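Local coordinates for protein restriction endonuclease Hpy99I (Helicobacter pylori, PDB 3FC3) that probably cuts double-stranded DNA at its recognition sequence as a zinc-containing restriction endonuclease of the His-Me finger superfamily, at residues Arg36-Lys41 against Val56-Leu61. Residues are numbered along the deposited sequence; the frame is centred on the assembly and turned at random. Where two conformers were deposited one is given.
Sequences RAVNGK and VDFSEL
Phe58 lays one face of its ring on the backbone of Lys41. The CA of Lys41 sits 3.8 Å from the Phe58 ring centroid, almost exactly on the ring normal, which makes a CH-pi contact. The Lys41 carbonyl carbon lies over the same face nearer the rim, 3.4 Å from Phe58 CD1. With CG anti to its own carbonyl carbon and beside the backbone N (chi1 -80°), Phe58 turns ring and N-H toward the same residue: Phe58 N donates to Lys41 O at 3.0 Å, fairly straight at 164°, arriving from above the carbonyl plane. It is thus the backbone of Lys41, rather than its amino end, that covers the ring. Both pieces belong to the SH3-like domain, an antiparallel sheet here, in which strand 42-47 runs between 32-39 and 52-57; the ring leaves the start of the 3-10 turn that follows 52-57 and spans to the tight turn joining 32-39 to 42-47. Gly40, with its positive phi of 55°, helps shape that turn, and its O approaches Phe58 CZ obliquely at 3.6 Å. At the ring edge, near its plane, the CG1 methyl of Val38 touches Phe58 CZ at 3.7 Å, the valine side chain crossing that of Phe58 at about a right angle. Beyond the two segments, Leu12 and Ala43 also pack on Phe58.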
loop_
_atom_site.group_PDB
_atom_site.type_symbol
_atom_site.label_atom_id
_atom_site.label_comp_id
_atom_site.label_asym_id
_atom_site.label_seq_id
_atom_site.Cartn_x
_atom_site.Cartn_y
_atom_site.Cartn_z
ATOM N N ARG A 36 -26.884 -4.188 -19.361
ATOM C CA ARG A 36 -27.598 -3.091 -18.711
ATOM C C ARG A 36 -29.061 -2.959 -19.139
ATOM O O ARG A 36 -29.866 -2.372 -18.435
ATOM C CB ARG A 36 -26.883 -1.773 -18.984
ATOM C CG ARG A 36 -25.475 -1.650 -18.372
ATOM C CD ARG A 36 -25.467 -2.052 -16.897
ATOM N NE ARG A 36 -24.583 -1.229 -16.097
ATOM C CZ ARG A 36 -24.131 -1.533 -14.887
ATOM N NH1 ARG A 36 -24.441 -2.699 -14.311
ATOM N NH2 ARG A 36 -23.333 -0.673 -14.264
ATOM N N ALA A 37 -29.402 -3.491 -20.306
ATOM C CA ALA A 37 -30.799 -3.612 -20.735
ATOM C C ALA A 37 -30.877 -4.726 -21.784
ATOM O O ALA A 37 -29.881 -5.052 -22.416
ATOM C CB ALA A 37 -31.331 -2.270 -21.327
ATOM N N VAL A 38 -32.052 -5.320 -21.928
ATOM C CA VAL A 38 -32.284 -6.364 -22.908
ATOM C C VAL A 38 -33.515 -6.009 -23.706
ATOM O O VAL A 38 -34.522 -5.559 -23.139
ATOM C CB VAL A 38 -32.507 -7.727 -22.233
ATOM C CG1 VAL A 38 -32.793 -8.810 -23.279
ATOM C CG2 VAL A 38 -31.294 -8.099 -21.367
ATOM N N ASN A 39 -33.403 -6.175 -25.024
ATOM C CA ASN A 39 -34.485 -5.892 -25.995
ATOM C C ASN A 39 -34.581 -6.995 -27.065
ATOM O O ASN A 39 -33.817 -6.971 -28.042
ATOM C CB ASN A 39 -34.175 -4.578 -26.720
ATOM C CG ASN A 39 -34.352 -3.353 -25.840
ATOM O OD1 ASN A 39 -33.377 -2.712 -25.422
ATOM N ND2 ASN A 39 -35.603 -3.014 -25.562
ATOM N N GLY A 40 -35.499 -7.946 -26.920
ATOM C CA GLY A 40 -35.511 -9.125 -27.806
ATOM C C GLY A 40 -34.161 -9.832 -27.779
ATOM O O GLY A 40 -33.675 -10.232 -26.694
ATOM N N LYS A 41 -33.502 -9.933 -28.933
ATOM C CA LYS A 41 -32.157 -10.518 -28.970
ATOM C C LYS A 41 -31.014 -9.510 -29.205
ATOM O O LYS A 41 -30.020 -9.817 -29.872
ATOM C CB LYS A 41 -32.108 -11.672 -29.979
ATOM C CG LYS A 41 -32.904 -12.906 -29.499
ATOM C CD LYS A 41 -32.366 -14.216 -30.066
ATOM C CE LYS A 41 -33.198 -15.401 -29.576
ATOM N NZ LYS A 41 -32.908 -16.659 -30.356
ATOM N N VAL A 56 -25.762 -4.280 -28.701
ATOM C CA VAL A 56 -25.071 -5.432 -29.299
ATOM C C VAL A 56 -26.021 -6.619 -29.478
ATOM O O VAL A 56 -26.763 -6.961 -28.575
ATOM C CB VAL A 56 -23.904 -5.892 -28.405
ATOM C CG1 VAL A 56 -23.075 -6.982 -29.133
ATOM C CG2 VAL A 56 -23.021 -4.694 -27.990
ATOM N N ASP A 57 -25.988 -7.234 -30.656
ATOM C CA ASP A 57 -26.760 -8.450 -30.889
ATOM C C ASP A 57 -26.218 -9.596 -30.039
ATOM O O ASP A 57 -25.004 -9.700 -29.831
ATOM C CB ASP A 57 -26.712 -8.836 -32.368
ATOM C CG ASP A 57 -27.651 -7.997 -33.221
ATOM O OD1 ASP A 57 -27.159 -7.106 -33.941
ATOM O OD2 ASP A 57 -28.878 -8.231 -33.177
ATOM N N PHE A 58 -27.109 -10.471 -29.570
ATOM C CA PHE A 58 -26.710 -11.575 -28.716
ATOM C C PHE A 58 -25.658 -12.446 -29.388
ATOM O O PHE A 58 -24.791 -12.993 -28.721
ATOM C CB PHE A 58 -27.925 -12.455 -28.369
ATOM C CG PHE A 58 -28.808 -11.921 -27.251
ATOM C CD1 PHE A 58 -28.767 -10.609 -26.831
ATOM C CD2 PHE A 58 -29.715 -12.782 -26.634
ATOM C CE1 PHE A 58 -29.609 -10.161 -25.797
ATOM C CE2 PHE A 58 -30.553 -12.343 -25.613
ATOM C CZ PHE A 58 -30.495 -11.021 -25.199
ATOM N N SER A 59 -25.736 -12.584 -30.717
ATOM C CA SER A 59 -24.765 -13.405 -31.432
ATOM C C SER A 59 -23.317 -12.913 -31.342
ATOM O O SER A 59 -22.381 -13.674 -31.616
ATOM C CB SER A 59 -25.175 -13.532 -32.888
ATOM O OG SER A 59 -25.118 -12.287 -33.547
ATOM N N GLU A 60 -23.132 -11.650 -30.962
ATOM C CA GLU A 60 -21.820 -11.026 -30.846
ATOM C C GLU A 60 -21.241 -11.133 -29.437
ATOM O O GLU A 60 -20.119 -10.665 -29.203
ATOM C CB GLU A 60 -21.912 -9.546 -31.218
ATOM C CG GLU A 60 -22.289 -9.262 -32.659
ATOM C CD GLU A 60 -21.169 -9.548 -33.655
ATOM O OE1 GLU A 60 -19.965 -9.428 -33.306
ATOM O OE2 GLU A 60 -21.500 -9.907 -34.799
ATOM N N LEU A 61 -22.001 -11.742 -28.515
ATOM C CA LEU A 61 -21.624 -11.795 -27.102
ATOM C C LEU A 61 -21.476 -13.250 -26.653
ATOM O O LEU A 61 -22.195 -14.136 -27.138
ATOM C CB LEU A 61 -22.692 -11.105 -26.241
ATOM C CG LEU A 61 -22.962 -9.649 -26.590
ATOM C CD1 LEU A 61 -24.164 -9.126 -25.797
ATOM C CD2 LEU A 61 -21.700 -8.815 -26.374
#